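Local coordinates for protein UspA1 (Moraxella catarrhalis, PDB 3NTN) that acts as a trimeric autotransporter adhesin of the bacterial outer membrane, whose mechanosensitive responses have been correlated with binding of fibronectin and the receptor CEACAM1, at residues Thr5-Thr10 against Lys20-Thr25; Ala57-Lys62 against Leu71-Thr76; Gly118-Gly123 against Lys158-Gln163; Gly141-Ser146 against Thr175-Val180. One frame throughout, in Å; residues are numbered along the deposited sequence. Where two conformers were deposited one is given.

Interaction 1 of 4, residues Thr5-Thr10 against Lys20-Thr25; sequences TIENST and KGRNST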
loop_
_atom_site.group_PDB
_atom_site.type_symbol
_atom_site.label_atom_id
_atom_site.label_comp_id
_atom_site.label_asym_id
_atom_site.label_seq_id
_atom_site.Cartn_x
_atom_site.Cartn_y
_atom_site.Cartn_z
ATOM N N THR B 5 41.654 7.487 -3.491
ATOM C CA THR B 5 42.811 6.862 -4.168
ATOM C C THR B 5 42.432 5.876 -5.281
ATOM O O THR B 5 43.034 5.889 -6.350
ATOM C CB THR B 5 43.792 6.142 -3.167
ATOM O OG1 THR B 5 43.045 5.319 -2.254
ATOM C CG2 THR B 5 44.664 7.151 -2.389
ATOM N N ILE B 6 41.424 5.040 -5.020
ATOM C CA ILE B 6 41.044 3.904 -5.894
ATOM C C ILE B 6 40.590 4.325 -7.291
ATOM O O ILE B 6 40.270 5.492 -7.529
ATOM C CB ILE B 6 39.918 3.042 -5.260
ATOM C CG1 ILE B 6 39.751 3.376 -3.773
ATOM C CG2 ILE B 6 40.148 1.547 -5.534
ATOM C CD1 ILE B 6 40.919 2.974 -2.836
ATOM N N GLU B 7 40.564 3.362 -8.209
ATOM C CA GLU B 7 40.071 3.591 -9.556
ATOM C C GLU B 7 38.746 4.326 -9.502
ATOM O O GLU B 7 37.799 3.904 -8.815
ATOM C CB GLU B 7 39.863 2.273 -10.282
ATOM C CG GLU B 7 40.179 2.312 -11.770
ATOM C CD GLU B 7 40.084 0.938 -12.407
ATOM O OE1 GLU B 7 41.089 0.486 -13.028
ATOM O OE2 GLU B 7 39.005 0.310 -12.266
ATOM N N ASN B 8 38.729 5.454 -10.206
ATOM C CA ASN B 8 37.537 6.239 -10.483
ATOM C C ASN B 8 36.752 6.667 -9.246
ATOM O O ASN B 8 35.528 6.864 -9.333
ATOM C CB ASN B 8 36.639 5.515 -11.502
ATOM C CG ASN B 8 37.346 5.265 -12.824
ATOM O OD1 ASN B 8 38.022 6.149 -13.354
ATOM N ND2 ASN B 8 37.189 4.056 -13.365
ATOM N N SER B 9 37.440 6.812 -8.110
ATOM C CA SER B 9 36.766 7.329 -6.926
ATOM C C SER B 9 36.757 8.890 -6.832
ATOM O O SER B 9 37.684 9.574 -7.302
ATOM C CB SER B 9 37.242 6.633 -5.658
ATOM O OG SER B 9 38.518 7.066 -5.263
ATOM N N THR B 10 35.676 9.431 -6.265
ATOM C CA THR B 10 35.438 10.878 -6.232
ATOM C C THR B 10 34.920 11.352 -4.876
ATOM O O THR B 10 33.912 10.845 -4.379
ATOM C CB THR B 10 34.445 11.337 -7.364
ATOM O OG1 THR B 10 34.971 10.962 -8.643
ATOM C CG2 THR B 10 34.186 12.864 -7.348
ATOM N N LYS B 20 36.455 5.132 -0.674
ATOM C CA LYS B 20 37.415 4.013 -0.698
ATOM C C LYS B 20 37.061 2.925 -1.725
ATOM O O LYS B 20 37.921 2.142 -2.094
ATOM C CB LYS B 20 37.546 3.380 0.690
ATOM C CG LYS B 20 38.009 4.350 1.771
ATOM C CD LYS B 20 37.741 3.816 3.169
ATOM C CE LYS B 20 38.934 4.076 4.091
ATOM N NZ LYS B 20 38.710 3.566 5.482
ATOM N N GLY B 21 35.801 2.847 -2.151
ATOM C CA GLY B 21 35.380 1.777 -3.078
ATOM C C GLY B 21 35.752 2.154 -4.491
ATOM O O GLY B 21 35.718 3.346 -4.840
ATOM N N ARG B 22 36.153 1.166 -5.302
ATOM C CA ARG B 22 36.278 1.372 -6.753
ATOM C C ARG B 22 35.005 2.001 -7.345
ATOM O O ARG B 22 33.910 1.542 -7.038
ATOM C CB ARG B 22 36.551 0.031 -7.431
ATOM C CG ARG B 22 37.149 0.149 -8.822
ATOM C CD ARG B 22 37.876 -1.141 -9.303
ATOM N NE ARG B 22 37.152 -2.404 -9.036
ATOM C CZ ARG B 22 36.070 -2.815 -9.688
ATOM N NH1 ARG B 22 35.553 -2.073 -10.672
ATOM N NH2 ARG B 22 35.496 -3.967 -9.353
ATOM N N ASN B 23 35.160 3.016 -8.210
ATOM C CA ASN B 23 34.055 3.830 -8.781
ATOM C C ASN B 23 33.115 4.471 -7.746
ATOM O O ASN B 23 31.974 4.868 -8.095
ATOM C CB ASN B 23 33.139 3.022 -9.725
ATOM C CG ASN B 23 33.881 2.196 -10.755
ATOM O OD1 ASN B 23 34.794 2.673 -11.450
ATOM N ND2 ASN B 23 33.460 0.941 -10.892
ATOM N N SER B 24 33.522 4.519 -6.476
ATOM C CA SER B 24 32.646 5.111 -5.461
ATOM C C SER B 24 32.680 6.663 -5.537
ATOM O O SER B 24 33.652 7.253 -6.020
ATOM C CB SER B 24 33.016 4.643 -4.067
ATOM O OG SER B 24 34.321 5.118 -3.751
ATOM N N THR B 25 31.621 7.285 -5.028
ATOM C CA THR B 25 31.434 8.715 -5.057
ATOM C C THR B 25 30.901 9.204 -3.702
ATOM O O THR B 25 29.907 8.690 -3.194
ATOM C CB THR B 25 30.383 9.072 -6.147
ATOM O OG1 THR B 25 30.794 8.541 -7.418
ATOM C CG2 THR B 25 30.190 10.595 -6.272
HETATM O O HOH W 1 33.725 8.421 -8.676
#
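Two successive coils of the parallel beta-roll of the YadA-like head meet here in register, and the main chain does most of the work. The N-H of Asn23 points almost straight at the carbonyl of Glu7 (N to O 2.8 Å, 170° at the hydrogen), and the Thr10 N–Ser24 O bond, 3.0 Å long, ties the coils together where they enter their strands. Beside these bonds the amides of Asn8 and Asn23 lie nearly coplanar, both with CG anti to the carbonyl carbon, so that Asn8 ND2 reaches Asn23 OD1 in a weak bond of 3.4 Å. Asn23 ND2 is bonded to Asp38 of the following coil. The aliphatic part of Arg22 runs alongside Glu7, its CG 3.7 Å from Glu7 CB. One water is gripped four ways: it donates to Asn8 O and Ser24 O and accepts from the hydroxyls of Thr10 and Thr25. Behind this shell, type II turns at Ile6–Ser9 and Gly21–Ser24 shape both loops, the second tightened by Ser24 OG donating to Gly21 O at 2.5 Å. Both loops deliver the chain into strands 10-11 and 25-26, neighbours in the long parallel sheet, with strand 40-42 next in line.

Interaction 2 of 4, residues Ala57-Lys62 against Leu71-Thr76; sequences AGIDNK and LGNKNT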
loop_
_atom_site.group_PDB
_atom_site.type_symbol
_atom_site.label_atom_id
_atom_site.label_comp_id
_atom_site.label_asym_id
_atom_site.label_seq_id
_atom_site.Cartn_x
_atom_site.Cartn_y
_atom_site.Cartn_z
ATOM N N ALA B 57 21.823 9.130 1.293
ATOM C CA ALA B 57 21.929 10.599 1.472
ATOM C C ALA B 57 21.199 11.003 2.760
ATOM O O ALA B 57 20.227 10.376 3.120
ATOM C CB ALA B 57 21.343 11.293 0.271
ATOM N N GLY B 58 21.640 12.054 3.425
ATOM C CA GLY B 58 20.959 12.582 4.590
ATOM C C GLY B 58 21.877 12.436 5.792
ATOM O O GLY B 58 23.094 12.611 5.680
ATOM N N ILE B 59 21.308 12.086 6.954
ATOM C CA ILE B 59 22.102 12.004 8.124
ATOM C C ILE B 59 22.098 10.582 8.691
ATOM O O ILE B 59 21.023 9.981 8.949
ATOM C CB ILE B 59 21.624 12.996 9.186
ATOM C CG1 ILE B 59 21.832 14.422 8.718
ATOM C CG2 ILE B 59 22.338 12.747 10.537
ATOM C CD1 ILE B 59 21.144 15.453 9.634
ATOM N N ASP B 60 23.301 10.033 8.872
ATOM C CA ASP B 60 23.485 8.802 9.651
ATOM C C ASP B 60 22.854 7.527 9.032
ATOM O O ASP B 60 22.349 6.664 9.748
ATOM C CB ASP B 60 23.045 9.006 11.153
ATOM C CG ASP B 60 23.808 8.090 12.104
ATOM O OD1 ASP B 60 24.727 7.364 11.660
ATOM O OD2 ASP B 60 23.483 8.042 13.290
ATOM N N ASN B 61 22.932 7.399 7.713
ATOM C CA ASN B 61 22.389 6.237 6.997
ATOM C C ASN B 61 23.466 5.216 6.779
ATOM O O ASN B 61 24.648 5.592 6.718
ATOM C CB ASN B 61 21.806 6.668 5.663
ATOM C CG ASN B 61 20.697 7.674 5.840
ATOM O OD1 ASN B 61 19.639 7.321 6.343
ATOM N ND2 ASN B 61 20.948 8.955 5.503
ATOM N N LYS B 62 23.076 3.943 6.688
ATOM C CA LYS B 62 23.988 2.896 6.323
ATOM C C LYS B 62 23.378 2.159 5.158
ATOM O O LYS B 62 22.381 1.470 5.302
ATOM C CB LYS B 62 24.182 1.911 7.479
ATOM C CG LYS B 62 24.931 2.495 8.682
ATOM C CD LYS B 62 25.202 1.378 9.752
ATOM C CE LYS B 62 26.089 1.869 10.879
ATOM N NZ LYS B 62 25.602 3.206 11.354
ATOM N N LEU B 71 17.767 6.537 2.448
ATOM C CA LEU B 71 17.633 7.934 2.096
ATOM C C LEU B 71 16.827 8.617 3.188
ATOM O O LEU B 71 15.669 8.283 3.379
ATOM C CB LEU B 71 16.972 8.017 0.710
ATOM C CG LEU B 71 16.517 9.313 0.032
ATOM C CD1 LEU B 71 17.598 10.385 0.018
ATOM C CD2 LEU B 71 16.023 9.006 -1.417
ATOM N N GLY B 72 17.463 9.525 3.935
ATOM C CA GLY B 72 16.786 10.321 4.957
ATOM C C GLY B 72 17.640 10.378 6.204
ATOM O O GLY B 72 18.846 10.589 6.119
ATOM N N ASN B 73 17.037 10.134 7.364
ATOM C CA ASN B 73 17.757 10.111 8.620
ATOM C C ASN B 73 17.747 8.734 9.317
ATOM O O ASN B 73 16.686 8.210 9.680
ATOM C CB ASN B 73 17.175 11.143 9.553
ATOM C CG ASN B 73 18.108 11.432 10.782
ATOM O OD1 ASN B 73 18.591 10.515 11.448
ATOM N ND2 ASN B 73 18.369 12.704 11.039
ATOM N N LYS B 74 18.931 8.164 9.560
ATOM C CA LYS B 74 19.003 6.937 10.350
ATOM C C LYS B 74 18.263 5.755 9.680
ATOM O O LYS B 74 17.553 5.024 10.341
ATOM C CB LYS B 74 18.455 7.127 11.782
ATOM C CG LYS B 74 19.488 7.230 12.918
ATOM C CD LYS B 74 18.943 8.164 14.050
ATOM C CE LYS B 74 20.052 8.874 14.855
ATOM N NZ LYS B 74 20.533 10.199 14.256
ATOM N N ASN B 75 18.455 5.589 8.379
ATOM C CA ASN B 75 18.087 4.352 7.699
ATOM C C ASN B 75 19.291 3.407 7.640
ATOM O O ASN B 75 20.301 3.751 7.029
ATOM C CB ASN B 75 17.562 4.653 6.333
ATOM C CG ASN B 75 16.342 5.549 6.384
ATOM O OD1 ASN B 75 15.246 5.078 6.693
ATOM N ND2 ASN B 75 16.523 6.849 6.108
ATOM N N THR B 76 19.202 2.264 8.317
ATOM C CA THR B 76 20.249 1.241 8.305
ATOM C C THR B 76 19.786 0.050 7.441
ATOM O O THR B 76 18.801 -0.612 7.789
ATOM C CB THR B 76 20.527 0.717 9.709
ATOM O OG1 THR B 76 20.816 1.810 10.626
ATOM C CG2 THR B 76 21.689 -0.317 9.682
#
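The carboxamides of Asn61 and Asn75 lie side by side and point the same way, their planes 10° apart. They form one step of an asparagine ladder in the parallel beta-roll of the YadA-like head. Asn61 OD1 takes two donors: Asn75 N arrives on a lone pair at 2.9 Å, while Asn75 ND2, at 3.2 Å, comes from above the carbonyl plane. Gly72 O lies in the amide plane of Asn61, 2.7 Å from ND2, though the donor stands above the plane of that carbonyl, which also accepts from Ile59 N. The ladder runs on both ways, since Asn61 ND2 also bonds Asn47 OD1 and Asn75 OD1 bonds Asn89 ND2. Each Asn has CG anti to its carbonyl carbon (chi1 -60° in both), which directs the amide at the polypeptide of the adjacent coil. Parallel backbone pairing flanks the ladder, with Gly72 N on Ala57 O, Lys74 N on Ile59 O and Lys62 N on Asn75 O. Gly58 and Gly72, both at positive phi, turn the chain through its corner. Asp60 and Lys74 cross obliquely in a long salt bridge, OD2 to NZ 3.8 Å. Leu71 and Ala57 pack against Phe55 of the third subunit, whose Asn67 takes the Asn73 amide nitrogen. Within the chain, Leu71 CD1 rests 3.9 Å from Ala57 CB.

Interaction 3 of 4, residues Gly118-Gly123 against Lys158-Gln163; sequences GHNTAG and KGKERQ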
loop_
_atom_site.group_PDB
_atom_site.type_symbol
_atom_site.label_atom_id
_atom_site.label_comp_id
_atom_site.label_asym_id
_atom_site.label_seq_id
_atom_site.Cartn_x
_atom_site.Cartn_y
_atom_site.Cartn_z
ATOM N N GLY B 118 4.630 3.955 6.168
ATOM C CA GLY B 118 4.193 4.875 7.249
ATOM C C GLY B 118 4.965 4.884 8.557
ATOM O O GLY B 118 5.777 4.022 8.804
ATOM N N HIS B 119 4.632 5.868 9.383
ATOM C CA HIS B 119 5.213 6.107 10.710
ATOM C C HIS B 119 4.699 5.106 11.751
ATOM O O HIS B 119 3.482 4.846 11.834
ATOM C CB HIS B 119 4.886 7.563 11.137
ATOM C CG HIS B 119 5.332 7.919 12.520
ATOM N ND1 HIS B 119 4.455 8.358 13.493
ATOM C CD2 HIS B 119 6.559 7.920 13.089
ATOM C CE1 HIS B 119 5.127 8.609 14.605
ATOM N NE2 HIS B 119 6.406 8.348 14.385
ATOM N N ASN B 120 5.622 4.578 12.559
ATOM C CA ASN B 120 5.329 3.570 13.574
ATOM C C ASN B 120 4.841 2.242 12.983
ATOM O O ASN B 120 4.132 1.472 13.613
ATOM C CB ASN B 120 4.271 4.066 14.559
ATOM C CG ASN B 120 4.758 5.128 15.446
ATOM O OD1 ASN B 120 5.947 5.242 15.703
ATOM N ND2 ASN B 120 3.827 5.931 15.964
ATOM N N THR B 121 5.193 1.963 11.756
ATOM C CA THR B 121 4.705 0.751 11.120
ATOM C C THR B 121 5.503 -0.498 11.548
ATOM O O THR B 121 6.719 -0.454 11.592
ATOM C CB THR B 121 4.629 0.958 9.601
ATOM O OG1 THR B 121 3.521 1.842 9.342
ATOM C CG2 THR B 121 4.368 -0.360 8.860
ATOM N N ALA B 122 4.818 -1.597 11.884
ATOM C CA ALA B 122 5.524 -2.852 12.172
ATOM C C ALA B 122 5.379 -3.955 11.108
ATOM O O ALA B 122 4.307 -4.132 10.521
ATOM C CB ALA B 122 5.140 -3.392 13.572
ATOM N N GLY B 123 6.485 -4.689 10.888
ATOM C CA GLY B 123 6.519 -5.888 10.054
ATOM C C GLY B 123 5.778 -7.016 10.756
ATOM O O GLY B 123 5.705 -7.075 12.003
ATOM N N LYS B 158 0.172 -2.989 15.856
ATOM C CA LYS B 158 -0.901 -3.357 16.744
ATOM C C LYS B 158 -1.240 -2.165 17.677
ATOM O O LYS B 158 -0.362 -1.698 18.396
ATOM C CB LYS B 158 -0.503 -4.572 17.591
ATOM C CG LYS B 158 -1.657 -5.148 18.442
ATOM C CD LYS B 158 -1.218 -6.467 19.091
ATOM C CE LYS B 158 -2.417 -7.328 19.443
ATOM N NZ LYS B 158 -2.069 -8.166 20.609
ATOM N N GLY B 159 -2.507 -1.725 17.677
ATOM C CA GLY B 159 -2.948 -0.672 18.559
ATOM C C GLY B 159 -2.916 0.632 17.796
ATOM O O GLY B 159 -3.566 1.585 18.186
ATOM N N LYS B 160 -2.184 0.661 16.679
ATOM C CA LYS B 160 -2.069 1.883 15.882
ATOM C C LYS B 160 -2.285 1.567 14.431
ATOM O O LYS B 160 -1.384 1.835 13.601
ATOM C CB LYS B 160 -0.680 2.525 16.066
ATOM C CG LYS B 160 -0.606 3.507 17.234
ATOM C CD LYS B 160 0.835 3.797 17.645
ATOM C CE LYS B 160 0.892 4.406 19.040
ATOM N NZ LYS B 160 2.275 4.425 19.591
ATOM N N GLU B 161 -3.439 0.954 14.121
ATOM C CA GLU B 161 -3.751 0.507 12.737
ATOM C C GLU B 161 -4.125 1.709 11.824
ATOM O O GLU B 161 -4.444 2.777 12.330
ATOM C CB GLU B 161 -4.884 -0.552 12.731
ATOM C CG GLU B 161 -4.534 -1.879 13.419
ATOM C CD GLU B 161 -4.622 -1.809 14.959
ATOM O OE1 GLU B 161 -4.374 -2.821 15.636
ATOM O OE2 GLU B 161 -4.939 -0.730 15.495
ATOM N N ARG B 162 -4.051 1.538 10.497
ATOM C CA ARG B 162 -4.438 2.613 9.593
ATOM C C ARG B 162 -5.495 2.125 8.629
ATOM O O ARG B 162 -5.297 1.083 7.950
ATOM C CB ARG B 162 -3.278 3.167 8.733
ATOM C CG ARG B 162 -2.290 4.035 9.414
ATOM C CD ARG B 162 -1.228 4.597 8.478
ATOM N NE ARG B 162 -0.400 5.496 9.255
ATOM C CZ ARG B 162 0.740 5.184 9.874
ATOM N NH1 ARG B 162 1.277 3.969 9.807
ATOM N NH2 ARG B 162 1.350 6.118 10.586
ATOM N N GLN B 163 -6.562 2.934 8.496
ATOM C CA GLN B 163 -7.527 2.712 7.442
ATOM C C GLN B 163 -6.890 2.806 6.053
ATOM O O GLN B 163 -5.967 3.588 5.826
ATOM C CB GLN B 163 -8.667 3.697 7.589
ATOM C CG GLN B 163 -9.519 3.490 8.871
ATOM C CD GLN B 163 -10.604 4.532 9.000
ATOM O OE1 GLN B 163 -10.327 5.736 8.897
ATOM N NE2 GLN B 163 -11.858 4.090 9.224
#
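No strand pairing joins these two segments: their main chains stay well apart, the CA atoms of Asn120 and Lys160 being 7.9 Å from each other. Residues Gly118–Thr121 form a type II turn, with Gly118 and Asn120 at positive phi, whereas 158-163 is an irregular loop in which Gly159 N is held by Glu161 OE1. The gap is bridged by Arg162. Its chain runs extended from CG to NE and brings the guanidinium end-on to a single acceptor, the carbonyl oxygen of His119. NH2 approaches along a lone pair at 2.8 Å; NH1, at 3.1 Å from the same His119 O, comes from above the carbonyl plane, 34° out of it. The oxygen itself lies within 5° of the guanidinium plane, so the two bonds help fix the rotation of the group. Gly118 CA sits over one guanidinium face, 4.0 Å from NH1, and Thr121 OG1, bonded to Leu117 O, lies at the edge. Farther out, Lys160 crosses Asn120 obliquely, its CD 4.0 Å from Asn120 ND2, while Asn120 OD1 stands over the rim of one face of the His119 ring. Arg162 has further partners: NH1 also bonds Val155 O, and NE bonds Asn150 O of the third subunit. A buried arginine bonded to backbone carbonyls of its own chain and of the third subunit thus lies where the roll passes into the neck, as in trimeric autotransporter heads.

Interaction 4 of 4, residues Gly141-Ser146 against Thr175-Val180; sequences GFAGAS and TSTDAV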
loop_
_atom_site.group_PDB
_atom_site.type_symbol
_atom_site.label_atom_id
_atom_site.label_comp_id
_atom_site.label_asym_id
_atom_site.label_seq_id
_atom_site.Cartn_x
_atom_site.Cartn_y
_atom_site.Cartn_z
ATOM N N GLY B 141 -12.166 -22.391 0.940
ATOM C CA GLY B 141 -11.844 -22.075 -0.435
ATOM C C GLY B 141 -11.398 -20.649 -0.636
ATOM O O GLY B 141 -11.770 -20.002 -1.644
ATOM N N PHE B 142 -10.621 -20.136 0.320
ATOM C CA PHE B 142 -9.998 -18.832 0.139
ATOM C C PHE B 142 -8.820 -18.908 -0.867
ATOM O O PHE B 142 -7.953 -19.804 -0.808
ATOM C CB PHE B 142 -9.441 -18.296 1.461
ATOM C CG PHE B 142 -10.467 -18.129 2.566
ATOM C CD1 PHE B 142 -11.837 -17.994 2.293
ATOM C CD2 PHE B 142 -10.048 -18.027 3.887
ATOM C CE1 PHE B 142 -12.736 -17.834 3.304
ATOM C CE2 PHE B 142 -10.968 -17.844 4.898
ATOM C CZ PHE B 142 -12.301 -17.753 4.611
ATOM N N ALA B 143 -8.779 -17.889 -1.734
ATOM C CA ALA B 143 -7.667 -17.586 -2.644
ATOM C C ALA B 143 -6.580 -16.772 -1.961
ATOM O O ALA B 143 -6.826 -16.056 -0.956
ATOM C CB ALA B 143 -8.192 -16.859 -3.872
ATOM N N GLY B 144 -5.375 -16.911 -2.514
ATOM C CA GLY B 144 -4.214 -16.155 -2.106
ATOM C C GLY B 144 -3.634 -16.526 -0.749
ATOM O O GLY B 144 -3.184 -15.648 -0.026
ATOM N N ALA B 145 -3.661 -17.810 -0.395
ATOM C CA ALA B 145 -2.983 -18.304 0.797
ATOM C C ALA B 145 -1.596 -18.948 0.481
ATOM O O ALA B 145 -0.694 -18.248 -0.029
ATOM C CB ALA B 145 -3.880 -19.264 1.553
ATOM N N SER B 146 -1.434 -20.250 0.778
ATOM C CA SER B 146 -0.106 -20.922 0.897
ATOM C C SER B 146 0.951 -20.492 -0.147
ATOM O O SER B 146 2.062 -21.056 -0.222
ATOM C CB SER B 146 -0.273 -22.464 0.936
ATOM O OG SER B 146 0.978 -23.180 0.974
ATOM N N THR B 175 -12.177 -17.051 -6.651
ATOM C CA THR B 175 -10.731 -17.027 -6.742
ATOM C C THR B 175 -10.163 -15.639 -6.589
ATOM O O THR B 175 -9.002 -15.452 -6.867
ATOM C CB THR B 175 -10.171 -17.621 -8.077
ATOM O OG1 THR B 175 -10.827 -16.994 -9.180
ATOM C CG2 THR B 175 -10.319 -19.233 -8.133
ATOM N N SER B 176 -10.965 -14.658 -6.166
ATOM C CA SER B 176 -10.495 -13.290 -6.229
ATOM C C SER B 176 -9.546 -12.913 -5.108
ATOM O O SER B 176 -9.799 -13.142 -3.942
ATOM C CB SER B 176 -11.669 -12.320 -6.277
ATOM O OG SER B 176 -11.268 -11.046 -5.861
ATOM N N THR B 177 -8.462 -12.266 -5.495
ATOM C CA THR B 177 -7.455 -11.779 -4.574
ATOM C C THR B 177 -7.497 -10.257 -4.546
ATOM O O THR B 177 -6.503 -9.602 -4.242
ATOM C CB THR B 177 -6.098 -12.335 -5.003
ATOM O OG1 THR B 177 -5.876 -11.997 -6.390
ATOM C CG2 THR B 177 -6.131 -13.882 -4.895
ATOM N N ASP B 178 -8.650 -9.679 -4.857
ATOM C CA ASP B 178 -8.763 -8.214 -4.851
ATOM C C ASP B 178 -9.172 -7.831 -3.442
ATOM O O ASP B 178 -9.885 -8.576 -2.806
ATOM C CB ASP B 178 -9.854 -7.680 -5.801
ATOM C CG ASP B 178 -9.548 -7.885 -7.301
ATOM O OD1 ASP B 178 -10.483 -7.526 -8.057
ATOM O OD2 ASP B 178 -8.454 -8.394 -7.757
ATOM N N ALA B 179 -8.719 -6.686 -2.949
ATOM C CA ALA B 179 -9.268 -6.169 -1.708
ATOM C C ALA B 179 -10.744 -5.839 -1.876
ATOM O O ALA B 179 -11.217 -5.454 -2.966
ATOM C CB ALA B 179 -8.542 -4.977 -1.252
ATOM N N VAL B 180 -11.459 -5.990 -0.746
ATOM C CA VAL B 180 -12.899 -5.676 -0.602
ATOM C C VAL B 180 -13.054 -4.298 0.100
ATOM O O VAL B 180 -12.298 -3.989 1.011
ATOM C CB VAL B 180 -13.563 -6.849 0.180
ATOM C CG1 VAL B 180 -14.848 -6.455 0.840
ATOM C CG2 VAL B 180 -13.730 -8.090 -0.757
#
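Ala143 makes the tight part of this small contact, and it does so with one methyl group. Its CB points at the other segment and presses on the backbone of Thr175, 3.4 Å from the carbonyl O, while on another side it meets Thr177 CG2 at 3.8 Å. That same Thr177 methyl also lies 3.9 Å from Gly144 N, so it wedges against the bend where Gly144 turns the chain at positive phi. Thr177 gets there through its first torsion: CG2 stands anti to the carbonyl carbon, and OG1 takes the crowded position between the backbone N and the carbonyl carbon (chi1 54°). Between segments the interaction is van der Waals in kind; polar groups bond within their own segment, to the rest of the chain or to other subunits. Ser176 OG accepts from Asp178 N at 3.1 Å, an ST turn that shapes the loop of the neck shortly before helix 182-217 begins the coiled stalk. The same hydroxyl also bonds Glu171 O. On the partner side, the backbone N and O of Ala143 bond Ser183 and Asn181 of the third subunit. The solvent side is looser. Thr175 is exposed, and its CB points away from the 141-146 segment, so it contributes little beyond its carbonyl. Past Gly144 the first segment leaves the contact, and Ser146, exposed and poorly ordered, precedes an unmodelled gap.

Overall arrangement
From head to neck the chemistry changes with the fold. Interactions 1 and 2 join neighbouring coils of the same roll, their centres 21 Å apart, by parallel backbone bonds, two in the first and more in the second, helped by asparagines; interaction 1 has the more exposed turns and a bridging water, interaction 2 the more buried amides. Interaction 3, a similar step further on, replaces registered pairing with one buried arginine, and interaction 4 keeps merely methyl packing beside exposed loop. The segments of interactions 3 and 4 alternate along the chain, yet their nearest atoms remain about 10 Å apart. Every contact also meets another subunit, interactions 2, 3 and 4 partly through hydrogen bonds.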